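Local atomic coordinates of putative dehydratase (Mesorhizobium loti, PDB entry 2POZ), a protein that is of uncertain function but, as a member of the mandelate racemase branch of the enolase superfamily, probably acts as a lyase. Residues V230-D235 with G256-T261; F263-I268 with G275-D280; P279-A284 with M288-I293. All coordinates share one frame; numbering follows the deposited sequence.

Contact 1: V230-D235 with G256-T261; sequences VEEPCD and GERVYT
Arg258 lays the edge of its guanidinium group against the carboxylate of Glu232 in a side-on, two-nitrogen salt bridge. NH2 of Arg258 reaches OE1 of Glu232 at 2.8 Å, while NE of Arg258 meets OE2 of Glu232 at 3.2 Å from the syn side. Both oxygens lie near the guanidinium plane, but the carboxylate is turned 39° against it, and NH2 approaches OE1 from above the carboxylate. A bend in the arginine chain at CG-CD (chi3 -77°) turns the NE edge back to the glutamate. Phe80 of the second subunit accepts a hydrogen bond from NH1 through its carbonyl, and its ring makes a cation-pi contact with the guanidinium, so the arginine also ties into the subunit interface.

Water 2 donates to Glu232 OE2 (2.6 Å) and accepts from the backbone N of Gly256 and of Arg258, fastening the carboxylate to the turn spanning Gly256 to Val259. Water 1 likewise joins Glu231 OE2 to Glu257 N, at 2.9 Å from each. Glu231 OE2 and Glu257 OE1 stand 3.2 Å apart without a hydrogen bond; OE1 of Glu231 forms a salt bridge with Lys157, and OE2 of Glu257 a hydrogen bond with the hydroxyl of Tyr41. Converging acidic groups at the ends of neighbouring strands are consistent with the divalent-metal site of enolase-superfamily barrels.

Contact 2: F263-I268 with G275-D280; sequences FGFRKI and GIIQPD
The ring of Phe265 leans on Ile277 and Pro279 with its outer atoms alone, and CB of Ile277 and CB of Pro279 both meet it obliquely. CZ of Phe265 is 3.7 Å from CB of Pro279, and the next ring atom, CE1 of Phe265, follows at 4.0 Å from that same CB; the phenylalanine and proline side chains cross at nearly a right angle. On the other flank, CE2 of Phe265 meets CB of Ile277 at 3.9 Å. The far end of the ring thus spans two residues whose side chains both face the helix, while the intervening Gln278 points its CB the other way. The contact is wholly apolar, and all three residues are buried.

The first torsion carries the ring outward: CG of Phe265 lies anti to the carbonyl carbon (chi1 -81°), and the phenyl group stands out from helix 261-269 toward the strand end. On the partner side, Ile277 puts CG1 between its backbone N and carbonyl carbon (chi1 60°), and it is the branching CB that takes the ring. Ile268, one turn further along the helix, also turns toward the strand but stays at a looser distance.

In the second shell, Ile293 of helix 287-298 touches both Phe265 and Ile277, closing the group from the next helix. Backbone bonds from Ile277 to Arg303 and Ala305 fix the strand from its neighbour, and those from Gly275 and Ile276 to Ile253 and Val255 fix it on the other side. Further out, Arg266 turns to other subunits, with a salt bridge to Asp238 of the second. Helix 261-269 packing on strand 276-277 is the helix-to-second-strand half of the beta-alpha-beta unit 253-255, 261-269, 276-277, the repeat of the enolase-superfamily barrel.

Contact 3: P279-A284 with M288-I293; sequences PDIGTA and METKKI
Thr290 pushes its branched side chain from helix 287-298 into the bend of 279-284. Its CB already lies 4.0 Å from CG2 of Ile281. From there the two branches part, the methyl opposite the backbone N and the hydroxyl opposite the carbonyl carbon (chi1 -61°). The methyl meets the proline ring, with CG2 of Thr290 at 3.8 Å from CG of Pro279. The hydroxyl rests among carbon atoms of the loop: OG1 of Thr290 is 3.6 Å from CB of Ala284 and 3.7 Å from CA of Ile281. Its polar need is met by a hydrogen bond to the carbonyl O of Gly286, the residue just ahead of the helix.

The loop leads from barrel strand 276-277 to helix 287-298, at the end of the strand where active-site residues of the enolase superfamily gather. Asp280 shapes it. Its OD1 accepts from N of Gly282 at 2.7 Å, forming an Asx turn, and its carbonyl O receives the N-H groups of both Thr283 and Ala284. OD2 of Asp280 bonds to ND1 of His307, a pairing reminiscent of the His-Asp dyad of mandelate racemase.

Beyond the threonine, Ala284 turns its methyl toward the helix, where CB of Ala284 lies 4.1 Å from CD1 of Ile293. The carbonyl O of Ala284 lies 3.4 Å from CG of Glu289. That glutamate bends at CB-CG (chi2 63°), and its carboxylate forms a salt bridge with Arg262 of the preceding helix. Ile281, which touches Thr290 through CG2, sends the rest of its side chain away from 288-293.

In the fold
All three contacts are buried in the C-terminal barrel; contact 1 closes before the others open, and contact 3 starts on the segment where contact 2 ends. Contact 1 is polar, with charges and waters bridging strand ends; contacts 2 and 3 are chiefly apolar and set the neighbouring helices against the strand and loop. Pro279 and Asp280 belong to both contacts 2 and 3: the proline serves as packing surface for each helix, whereas the aspartate faces away from helix 287-298. Contacts 1 and 2 join through Glu231 and Gln278, probably by a weak hydrogen bond, and through Val259 against Phe265. Contacts 1 and 2 touch the second subunit, and contacts 2 and 3 the fourth.

Contact 1: V230-D235 with G256-T261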
ATOM      1  N   VAL A 230      10.616 -17.712 -18.568  1.00 15.11           N
ATOM      2  CA  VAL A 230       9.304 -18.276 -18.833  1.00 14.13           C
ATOM      3  C   VAL A 230       8.456 -17.102 -19.334  1.00 14.11           C
ATOM      4  O   VAL A 230       8.427 -16.038 -18.711  1.00 13.78           O
ATOM      5  CB  VAL A 230       8.671 -18.903 -17.554  1.00 16.52           C
ATOM      6  CG1 VAL A 230       8.378 -17.830 -16.514  1.00 18.33           C
ATOM      7  CG2 VAL A 230       7.396 -19.636 -17.918  1.00 16.85           C
ATOM      8  N   GLU A 231       7.787 -17.299 -20.464  1.00 11.57           N
ATOM      9  CA  GLU A 231       6.958 -16.266 -21.075  1.00 12.85           C
ATOM     10  C   GLU A 231       5.473 -16.421 -20.751  1.00 12.83           C
ATOM     11  O   GLU A 231       4.930 -17.536 -20.773  1.00 11.43           O
ATOM     12  CB  GLU A 231       7.158 -16.285 -22.592  1.00 13.86           C
ATOM     13  CG  GLU A 231       6.407 -15.199 -23.344  1.00 16.26           C
ATOM     14  CD  GLU A 231       6.632 -15.285 -24.844  1.00 18.36           C
ATOM     15  OE1 GLU A 231       7.737 -15.703 -25.248  1.00 16.75           O
ATOM     16  OE2 GLU A 231       5.710 -14.927 -25.615  1.00 21.02           O
ATOM     17  N   GLU A 232       4.824 -15.294 -20.461  1.00 11.38           N
ATOM     18  CA  GLU A 232       3.404 -15.264 -20.123  1.00 12.12           C
ATOM     19  C   GLU A 232       2.987 -16.427 -19.223  1.00 11.51           C
ATOM     20  O   GLU A 232       2.201 -17.277 -19.632  1.00 10.52           O
ATOM     21  CB  GLU A 232       2.549 -15.287 -21.397  1.00 13.04           C
ATOM     22  CG  GLU A 232       2.668 -14.050 -22.275  1.00 17.66           C
ATOM     23  CD  GLU A 232       1.691 -14.083 -23.441  1.00 18.64           C
ATOM     24  OE1 GLU A 232       1.660 -15.106 -24.158  1.00 17.28           O
ATOM     25  OE2 GLU A 232       0.958 -13.089 -23.639  1.00 18.58           O
ATOM     26  N   PRO A 233       3.497 -16.474 -17.981  1.00 11.95           N
ATOM     27  CA  PRO A 233       3.134 -17.568 -17.075  1.00 10.51           C
ATOM     28  C   PRO A 233       1.648 -17.559 -16.719  1.00 12.24           C
ATOM     29  O   PRO A 233       1.107 -18.560 -16.242  1.00 12.14           O
ATOM     30  CB  PRO A 233       4.040 -17.330 -15.866  1.00 11.99           C
ATOM     31  CG  PRO A 233       4.146 -15.830 -15.840  1.00 14.10           C
ATOM     32  CD  PRO A 233       4.361 -15.491 -17.304  1.00 12.69           C
ATOM     33  N   CYS A 234       0.988 -16.424 -16.930  1.00  8.65           N
ATOM     34  CA  CYS A 234      -0.439 -16.355 -16.651  1.00 10.72           C
ATOM     35  C   CYS A 234      -1.132 -15.552 -17.729  1.00  8.91           C
ATOM     36  O   CYS A 234      -0.485 -14.908 -18.551  1.00  7.97           O
ATOM     37  CB  CYS A 234      -0.721 -15.724 -15.284  1.00 11.51           C
ATOM     38  SG  CYS A 234      -0.186 -14.005 -15.149  1.00 16.62           S
ATOM     39  N   ASP A 235      -2.456 -15.610 -17.725  1.00 11.34           N
ATOM     40  CA  ASP A 235      -3.258 -14.887 -18.703  1.00 12.96           C
ATOM     41  C   ASP A 235      -2.869 -13.412 -18.670  1.00 11.12           C
ATOM     42  O   ASP A 235      -2.827 -12.804 -17.604  1.00 11.95           O
ATOM     43  CB  ASP A 235      -4.744 -15.039 -18.368  1.00 12.49           C
ATOM     44  CG  ASP A 235      -5.645 -14.542 -19.478  1.00 15.87           C
ATOM     45  OD1 ASP A 235      -5.437 -13.405 -19.964  1.00 14.60           O
ATOM     46  OD2 ASP A 235      -6.572 -15.290 -19.859  1.00 15.81           O
ATOM     47  N   GLY A 256       4.532  -9.419 -22.906  1.00 12.93           N
ATOM     48  CA  GLY A 256       4.501  -8.328 -23.864  1.00 11.36           C
ATOM     49  C   GLY A 256       3.871  -8.610 -25.209  1.00 12.86           C
ATOM     50  O   GLY A 256       3.433  -7.679 -25.889  1.00 11.41           O
ATOM     51  N   GLU A 257       3.822  -9.881 -25.606  1.00 14.14           N
ATOM     52  CA  GLU A 257       3.243 -10.235 -26.897  1.00 13.89           C
ATOM     53  C   GLU A 257       1.795  -9.775 -26.979  1.00 12.22           C
ATOM     54  O   GLU A 257       1.296  -9.467 -28.056  1.00 13.08           O
ATOM     55  CB  GLU A 257       3.317 -11.752 -27.134  1.00 16.02           C
ATOM     56  CG  GLU A 257       2.734 -12.195 -28.483  1.00 19.08           C
ATOM     57  CD  GLU A 257       2.976 -13.679 -28.791  1.00 24.56           C
ATOM     58  OE1 GLU A 257       3.635 -14.370 -27.980  1.00 22.80           O
ATOM     59  OE2 GLU A 257       2.511 -14.149 -29.854  1.00 24.52           O
ATOM     60  N   ARG A 258       1.116  -9.733 -25.840  1.00  9.80           N
ATOM     61  CA  ARG A 258      -0.272  -9.313 -25.840  1.00  9.62           C
ATOM     62  C   ARG A 258      -0.544  -8.082 -24.974  1.00  8.64           C
ATOM     63  O   ARG A 258      -1.588  -7.977 -24.328  1.00  8.01           O
ATOM     64  CB  ARG A 258      -1.175 -10.501 -25.452  1.00 10.44           C
ATOM     65  CG  ARG A 258      -1.412 -11.453 -26.643  1.00  8.14           C
ATOM     66  CD  ARG A 258      -2.252 -12.680 -26.309  1.00 11.23           C
ATOM     67  NE  ARG A 258      -1.473 -13.686 -25.596  1.00 13.45           N
ATOM     68  CZ  ARG A 258      -1.807 -14.969 -25.487  1.00 14.23           C
ATOM     69  NH1 ARG A 258      -2.917 -15.431 -26.051  1.00 12.38           N
ATOM     70  NH2 ARG A 258      -1.020 -15.793 -24.811  1.00 12.65           N
ATOM     71  N   VAL A 259       0.420  -7.160 -24.969  1.00  8.19           N
ATOM     72  CA  VAL A 259       0.304  -5.895 -24.243  1.00  8.55           C
ATOM     73  C   VAL A 259       0.502  -4.813 -25.309  1.00  9.65           C
ATOM     74  O   VAL A 259       1.380  -4.935 -26.169  1.00  9.09           O
ATOM     75  CB  VAL A 259       1.360  -5.771 -23.129  1.00 10.02           C
ATOM     76  CG1 VAL A 259       1.230  -4.401 -22.429  1.00  9.28           C
ATOM     77  CG2 VAL A 259       1.150  -6.899 -22.106  1.00  8.88           C
ATOM     78  N   TYR A 260      -0.290  -3.747 -25.251  1.00  9.21           N
ATOM     79  CA  TYR A 260      -0.227  -2.735 -26.297  1.00 10.54           C
ATOM     80  C   TYR A 260      -0.030  -1.280 -25.876  1.00 10.73           C
ATOM     81  O   TYR A 260      -0.688  -0.797 -24.965  1.00 10.41           O
ATOM     82  CB  TYR A 260      -1.492  -2.863 -27.158  1.00 11.15           C
ATOM     83  CG  TYR A 260      -1.891  -4.315 -27.385  1.00 11.64           C
ATOM     84  CD1 TYR A 260      -2.879  -4.924 -26.605  1.00 11.20           C
ATOM     85  CD2 TYR A 260      -1.222  -5.098 -28.330  1.00  9.52           C
ATOM     86  CE1 TYR A 260      -3.190  -6.283 -26.761  1.00  9.27           C
ATOM     87  CE2 TYR A 260      -1.519  -6.452 -28.492  1.00  9.64           C
ATOM     88  CZ  TYR A 260      -2.502  -7.037 -27.708  1.00  8.86           C
ATOM     89  OH  TYR A 260      -2.794  -8.370 -27.873  1.00 11.33           O
ATOM     90  N   THR A 261       0.869  -0.602 -26.592  1.00 10.20           N
ATOM     91  CA  THR A 261       1.246   0.804 -26.382  1.00 10.45           C
ATOM     92  C   THR A 261       1.908   1.078 -25.039  1.00 11.10           C
ATOM     93  O   THR A 261       1.944   0.222 -24.155  1.00 10.96           O
ATOM     94  CB  THR A 261       0.045   1.788 -26.501  1.00 10.12           C
ATOM     95  OG1 THR A 261      -0.737   1.755 -25.298  1.00 11.00           O
ATOM     96  CG2 THR A 261      -0.836   1.439 -27.703  1.00 10.95           C
TER
HETATM   97  O   HOH W   1       4.971 -12.290 -24.541  1.00 12.18           O
HETATM   98  O   HOH W   2       1.851 -10.678 -23.088  1.00  8.21           O

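Contact 2: F263-I268 with G275-D280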
ATOM      1  N   PHE A 263       0.809   2.885 -22.847  1.00  9.67           N
ATOM      2  CA  PHE A 263      -0.262   2.868 -21.860  1.00 10.25           C
ATOM      3  C   PHE A 263      -0.534   1.460 -21.351  1.00 11.23           C
ATOM      4  O   PHE A 263      -0.886   1.276 -20.188  1.00 12.45           O
ATOM      5  CB  PHE A 263      -1.519   3.487 -22.471  1.00 11.09           C
ATOM      6  CG  PHE A 263      -1.259   4.796 -23.178  1.00 15.47           C
ATOM      7  CD1 PHE A 263      -2.001   5.159 -24.295  1.00 17.67           C
ATOM      8  CD2 PHE A 263      -0.253   5.652 -22.735  1.00 16.24           C
ATOM      9  CE1 PHE A 263      -1.743   6.363 -24.965  1.00 21.44           C
ATOM     10  CE2 PHE A 263       0.016   6.852 -23.390  1.00 17.62           C
ATOM     11  CZ  PHE A 263      -0.729   7.212 -24.510  1.00 20.04           C
ATOM     12  N   GLY A 264      -0.367   0.468 -22.222  1.00 10.16           N
ATOM     13  CA  GLY A 264      -0.572  -0.908 -21.801  1.00  7.33           C
ATOM     14  C   GLY A 264       0.635  -1.370 -21.002  1.00 10.08           C
ATOM     15  O   GLY A 264       0.496  -2.020 -19.960  1.00  9.31           O
ATOM     16  N   PHE A 265       1.833  -1.017 -21.470  1.00  8.89           N
ATOM     17  CA  PHE A 265       3.038  -1.426 -20.769  1.00  9.50           C
ATOM     18  C   PHE A 265       3.242  -0.775 -19.406  1.00 10.43           C
ATOM     19  O   PHE A 265       3.917  -1.342 -18.547  1.00 12.43           O
ATOM     20  CB  PHE A 265       4.273  -1.242 -21.659  1.00  8.96           C
ATOM     21  CG  PHE A 265       4.458  -2.365 -22.639  1.00  9.43           C
ATOM     22  CD1 PHE A 265       3.875  -2.313 -23.901  1.00  7.41           C
ATOM     23  CD2 PHE A 265       5.109  -3.536 -22.248  1.00 10.46           C
ATOM     24  CE1 PHE A 265       3.923  -3.416 -24.757  1.00  8.13           C
ATOM     25  CE2 PHE A 265       5.161  -4.647 -23.096  1.00 10.04           C
ATOM     26  CZ  PHE A 265       4.567  -4.587 -24.352  1.00  9.31           C
ATOM     27  N   ARG A 266       2.652   0.399 -19.194  1.00 12.62           N
ATOM     28  CA  ARG A 266       2.763   1.055 -17.891  1.00 12.26           C
ATOM     29  C   ARG A 266       2.277   0.085 -16.802  1.00 12.82           C
ATOM     30  O   ARG A 266       2.880  -0.008 -15.734  1.00 12.19           O
ATOM     31  CB  ARG A 266       1.910   2.326 -17.840  1.00 12.46           C
ATOM     32  CG  ARG A 266       1.765   2.878 -16.429  1.00 12.76           C
ATOM     33  CD  ARG A 266       0.812   4.055 -16.347  1.00 12.73           C
ATOM     34  NE  ARG A 266       0.370   4.272 -14.971  1.00 15.75           N
ATOM     35  CZ  ARG A 266      -0.510   5.198 -14.601  1.00 18.85           C
ATOM     36  NH1 ARG A 266      -1.050   6.008 -15.504  1.00 17.02           N
ATOM     37  NH2 ARG A 266      -0.874   5.294 -13.330  1.00 17.13           N
ATOM     38  N   LYS A 267       1.187  -0.628 -17.076  1.00 11.45           N
ATOM     39  CA  LYS A 267       0.640  -1.584 -16.109  1.00 15.41           C
ATOM     40  C   LYS A 267       1.670  -2.668 -15.768  1.00 15.70           C
ATOM     41  O   LYS A 267       1.735  -3.140 -14.635  1.00 16.85           O
ATOM     42  CB  LYS A 267      -0.649  -2.221 -16.658  1.00 17.86           C
ATOM     43  CG  LYS A 267      -1.859  -1.256 -16.677  1.00 22.54           C
ATOM     44  CD  LYS A 267      -3.027  -1.767 -17.540  1.00 24.45           C
ATOM     45  CE  LYS A 267      -2.702  -1.664 -19.051  1.00 28.99           C
ATOM     46  NZ  LYS A 267      -3.859  -1.926 -19.986  1.00 18.35           N
ATOM     47  N   ILE A 268       2.482  -3.049 -16.748  1.00 14.12           N
ATOM     48  CA  ILE A 268       3.507  -4.059 -16.526  1.00 12.09           C
ATOM     49  C   ILE A 268       4.680  -3.472 -15.734  1.00 13.12           C
ATOM     50  O   ILE A 268       5.136  -4.055 -14.750  1.00 11.79           O
ATOM     51  CB  ILE A 268       4.052  -4.609 -17.860  1.00 12.29           C
ATOM     52  CG1 ILE A 268       2.925  -5.286 -18.654  1.00 13.20           C
ATOM     53  CG2 ILE A 268       5.208  -5.586 -17.594  1.00 10.51           C
ATOM     54  CD1 ILE A 268       2.193  -6.384 -17.898  1.00 13.82           C
ATOM     55  N   GLY A 275      11.352  -9.105 -16.015  1.00 18.70           N
ATOM     56  CA  GLY A 275      12.700  -8.639 -16.271  1.00 17.18           C
ATOM     57  C   GLY A 275      12.875  -8.428 -17.766  1.00 16.26           C
ATOM     58  O   GLY A 275      13.868  -7.850 -18.216  1.00 17.44           O
ATOM     59  N   ILE A 276      11.887  -8.877 -18.537  1.00 14.05           N
ATOM     60  CA  ILE A 276      11.936  -8.773 -19.994  1.00 14.71           C
ATOM     61  C   ILE A 276      10.563  -8.484 -20.598  1.00 12.57           C
ATOM     62  O   ILE A 276       9.567  -9.077 -20.186  1.00 14.60           O
ATOM     63  CB  ILE A 276      12.441 -10.106 -20.608  1.00 15.40           C
ATOM     64  CG1 ILE A 276      13.801 -10.472 -20.020  1.00 16.02           C
ATOM     65  CG2 ILE A 276      12.537  -9.997 -22.126  1.00 15.74           C
ATOM     66  CD1 ILE A 276      14.148 -11.930 -20.177  1.00 16.92           C
ATOM     67  N   ILE A 277      10.502  -7.567 -21.556  1.00  9.89           N
ATOM     68  CA  ILE A 277       9.234  -7.294 -22.223  1.00 11.77           C
ATOM     69  C   ILE A 277       9.410  -7.708 -23.677  1.00 10.38           C
ATOM     70  O   ILE A 277      10.506  -7.621 -24.224  1.00  7.09           O
ATOM     71  CB  ILE A 277       8.793  -5.807 -22.145  1.00 10.61           C
ATOM     72  CG1 ILE A 277       9.828  -4.896 -22.798  1.00  9.98           C
ATOM     73  CG2 ILE A 277       8.546  -5.424 -20.687  1.00 11.61           C
ATOM     74  CD1 ILE A 277       9.306  -3.489 -23.026  1.00 10.85           C
ATOM     75  N   GLN A 278       8.322  -8.149 -24.296  1.00 12.78           N
ATOM     76  CA  GLN A 278       8.363  -8.634 -25.669  1.00 11.60           C
ATOM     77  C   GLN A 278       7.340  -7.980 -26.581  1.00 12.05           C
ATOM     78  O   GLN A 278       6.496  -8.662 -27.167  1.00 11.92           O
ATOM     79  CB  GLN A 278       8.131 -10.143 -25.660  1.00  9.88           C
ATOM     80  CG  GLN A 278       9.065 -10.895 -24.733  1.00 12.17           C
ATOM     81  CD  GLN A 278       8.589 -12.307 -24.457  1.00 14.60           C
ATOM     82  OE1 GLN A 278       7.583 -12.511 -23.772  1.00 14.31           O
ATOM     83  NE2 GLN A 278       9.305 -13.292 -24.996  1.00 14.95           N
ATOM     84  N   PRO A 279       7.390  -6.648 -26.713  1.00 12.61           N
ATOM     85  CA  PRO A 279       6.419  -5.990 -27.588  1.00 11.60           C
ATOM     86  C   PRO A 279       6.627  -6.396 -29.042  1.00 12.21           C
ATOM     87  O   PRO A 279       7.733  -6.754 -29.444  1.00 11.38           O
ATOM     88  CB  PRO A 279       6.712  -4.510 -27.372  1.00 12.95           C
ATOM     89  CG  PRO A 279       8.201  -4.500 -27.163  1.00 13.00           C
ATOM     90  CD  PRO A 279       8.393  -5.690 -26.217  1.00 11.14           C
ATOM     91  N   ASP A 280       5.555  -6.339 -29.822  1.00 11.45           N
ATOM     92  CA  ASP A 280       5.610  -6.668 -31.245  1.00 12.75           C
ATOM     93  C   ASP A 280       5.377  -5.339 -31.965  1.00 10.67           C
ATOM     94  O   ASP A 280       4.351  -4.698 -31.735  1.00 10.57           O
ATOM     95  CB  ASP A 280       4.494  -7.652 -31.593  1.00 13.56           C
ATOM     96  CG  ASP A 280       4.549  -8.113 -33.046  1.00 18.13           C
ATOM     97  OD1 ASP A 280       4.836  -7.283 -33.940  1.00 14.74           O
ATOM     98  OD2 ASP A 280       4.293  -9.311 -33.289  1.00 22.70           O
TER

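Contact 3: P279-A284 with M288-I293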
ATOM      1  N   PRO A 279       7.390  -6.648 -26.713  1.00 12.61           N
ATOM      2  CA  PRO A 279       6.419  -5.990 -27.588  1.00 11.60           C
ATOM      3  C   PRO A 279       6.627  -6.396 -29.042  1.00 12.21           C
ATOM      4  O   PRO A 279       7.733  -6.754 -29.444  1.00 11.38           O
ATOM      5  CB  PRO A 279       6.712  -4.510 -27.372  1.00 12.95           C
ATOM      6  CG  PRO A 279       8.201  -4.500 -27.163  1.00 13.00           C
ATOM      7  CD  PRO A 279       8.393  -5.690 -26.217  1.00 11.14           C
ATOM      8  N   ASP A 280       5.555  -6.339 -29.822  1.00 11.45           N
ATOM      9  CA  ASP A 280       5.610  -6.668 -31.245  1.00 12.75           C
ATOM     10  C   ASP A 280       5.377  -5.339 -31.965  1.00 10.67           C
ATOM     11  O   ASP A 280       4.351  -4.698 -31.735  1.00 10.57           O
ATOM     12  CB  ASP A 280       4.494  -7.652 -31.593  1.00 13.56           C
ATOM     13  CG  ASP A 280       4.549  -8.113 -33.046  1.00 18.13           C
ATOM     14  OD1 ASP A 280       4.836  -7.283 -33.940  1.00 14.74           O
ATOM     15  OD2 ASP A 280       4.293  -9.311 -33.289  1.00 22.70           O
ATOM     16  N   ILE A 281       6.301  -4.913 -32.826  1.00 11.61           N
ATOM     17  CA  ILE A 281       6.102  -3.623 -33.500  1.00 12.49           C
ATOM     18  C   ILE A 281       4.836  -3.602 -34.347  1.00 13.10           C
ATOM     19  O   ILE A 281       4.331  -2.532 -34.682  1.00 15.63           O
ATOM     20  CB  ILE A 281       7.298  -3.209 -34.401  1.00 13.05           C
ATOM     21  CG1 ILE A 281       7.467  -4.190 -35.561  1.00 13.92           C
ATOM     22  CG2 ILE A 281       8.570  -3.095 -33.570  1.00 14.87           C
ATOM     23  CD1 ILE A 281       8.442  -3.686 -36.624  1.00 15.83           C
ATOM     24  N   GLY A 282       4.328  -4.787 -34.683  1.00 13.33           N
ATOM     25  CA  GLY A 282       3.116  -4.898 -35.484  1.00 12.60           C
ATOM     26  C   GLY A 282       1.815  -4.866 -34.691  1.00 12.86           C
ATOM     27  O   GLY A 282       0.726  -4.905 -35.270  1.00 12.17           O
ATOM     28  N   THR A 283       1.913  -4.812 -33.367  1.00 11.99           N
ATOM     29  CA  THR A 283       0.724  -4.750 -32.526  1.00 11.53           C
ATOM     30  C   THR A 283       0.862  -3.734 -31.389  1.00 11.77           C
ATOM     31  O   THR A 283      -0.133  -3.189 -30.932  1.00 10.82           O
ATOM     32  CB  THR A 283       0.372  -6.124 -31.880  1.00 13.79           C
ATOM     33  OG1 THR A 283       1.371  -6.475 -30.916  1.00 10.66           O
ATOM     34  CG2 THR A 283       0.283  -7.217 -32.936  1.00 12.29           C
ATOM     35  N   ALA A 284       2.091  -3.474 -30.945  1.00 11.18           N
ATOM     36  CA  ALA A 284       2.326  -2.542 -29.840  1.00 11.85           C
ATOM     37  C   ALA A 284       2.058  -1.072 -30.156  1.00 11.71           C
ATOM     38  O   ALA A 284       1.974  -0.240 -29.245  1.00 10.94           O
ATOM     39  CB  ALA A 284       3.749  -2.705 -29.316  1.00 12.01           C
HETATM   40  N   MSE A 288       8.027   3.734 -33.646  1.00 12.39           N
HETATM   41  CA  MSE A 288       8.350   4.772 -32.673  1.00 13.23           C
HETATM   42  C   MSE A 288       7.676   4.474 -31.333  1.00 12.37           C
HETATM   43  O   MSE A 288       8.294   4.633 -30.285  1.00 14.17           O
HETATM   44  CB  MSE A 288       7.928   6.148 -33.195  1.00 14.48           C
HETATM   45  CG  MSE A 288       8.156   7.295 -32.204  1.00 18.34           C
HETATM   46 SE   MSE A 288       9.976   7.427 -31.539  1.00 30.71          SE
HETATM   47  CE  MSE A 288      10.710   8.630 -32.895  1.00 24.25           C
ATOM     48  N   GLU A 289       6.422   4.032 -31.363  1.00 10.36           N
ATOM     49  CA  GLU A 289       5.724   3.705 -30.124  1.00 11.43           C
ATOM     50  C   GLU A 289       6.511   2.611 -29.381  1.00 11.01           C
ATOM     51  O   GLU A 289       6.674   2.667 -28.164  1.00 12.34           O
ATOM     52  CB  GLU A 289       4.301   3.229 -30.431  1.00 12.59           C
ATOM     53  CG  GLU A 289       3.449   2.878 -29.207  1.00 13.35           C
ATOM     54  CD  GLU A 289       3.187   4.075 -28.289  1.00 16.58           C
ATOM     55  OE1 GLU A 289       3.265   5.233 -28.761  1.00 15.78           O
ATOM     56  OE2 GLU A 289       2.886   3.851 -27.098  1.00 15.82           O
ATOM     57  N   THR A 290       7.016   1.624 -30.113  1.00  8.86           N
ATOM     58  CA  THR A 290       7.774   0.562 -29.470  1.00 10.59           C
ATOM     59  C   THR A 290       9.115   1.089 -28.965  1.00 11.26           C
ATOM     60  O   THR A 290       9.593   0.667 -27.913  1.00 11.44           O
ATOM     61  CB  THR A 290       7.980  -0.631 -30.418  1.00 10.12           C
ATOM     62  OG1 THR A 290       6.696  -1.154 -30.791  1.00 11.49           O
ATOM     63  CG2 THR A 290       8.769  -1.745 -29.719  1.00 10.00           C
ATOM     64  N   LYS A 291       9.722   2.015 -29.705  1.00 11.64           N
ATOM     65  CA  LYS A 291      10.976   2.599 -29.248  1.00 12.00           C
ATOM     66  C   LYS A 291      10.695   3.318 -27.912  1.00 11.24           C
ATOM     67  O   LYS A 291      11.495   3.233 -26.972  1.00 12.27           O
ATOM     68  CB  LYS A 291      11.524   3.600 -30.273  1.00 11.96           C
ATOM     69  CG  LYS A 291      12.764   4.353 -29.789  1.00 12.09           C
ATOM     70  CD  LYS A 291      13.325   5.291 -30.860  1.00 15.06           C
ATOM     71  CE  LYS A 291      14.467   6.138 -30.300  1.00 18.50           C
ATOM     72  NZ  LYS A 291      15.547   5.314 -29.666  1.00 20.08           N
ATOM     73  N   LYS A 292       9.556   4.006 -27.833  1.00  9.63           N
ATOM     74  CA  LYS A 292       9.166   4.714 -26.606  1.00 11.10           C
ATOM     75  C   LYS A 292       8.941   3.713 -25.476  1.00 12.05           C
ATOM     76  O   LYS A 292       9.360   3.942 -24.334  1.00 10.93           O
ATOM     77  CB  LYS A 292       7.888   5.520 -26.834  1.00 11.80           C
ATOM     78  CG  LYS A 292       8.074   6.694 -27.794  1.00 13.27           C
ATOM     79  CD  LYS A 292       6.751   7.324 -28.176  1.00 10.88           C
ATOM     80  CE  LYS A 292       6.975   8.591 -28.985  1.00 12.24           C
ATOM     81  NZ  LYS A 292       5.685   9.144 -29.461  1.00  9.71           N
ATOM     82  N   ILE A 293       8.270   2.608 -25.793  1.00 10.63           N
ATOM     83  CA  ILE A 293       8.023   1.569 -24.805  1.00 10.14           C
ATOM     84  C   ILE A 293       9.362   1.031 -24.277  1.00 10.88           C
ATOM     85  O   ILE A 293       9.528   0.849 -23.079  1.00  9.52           O
ATOM     86  CB  ILE A 293       7.195   0.413 -25.419  1.00  9.89           C
ATOM     87  CG1 ILE A 293       5.763   0.888 -25.671  1.00  7.93           C
ATOM     88  CG2 ILE A 293       7.211  -0.817 -24.496  1.00  7.32           C
ATOM     89  CD1 ILE A 293       4.908  -0.105 -26.415  1.00  5.65           C
TER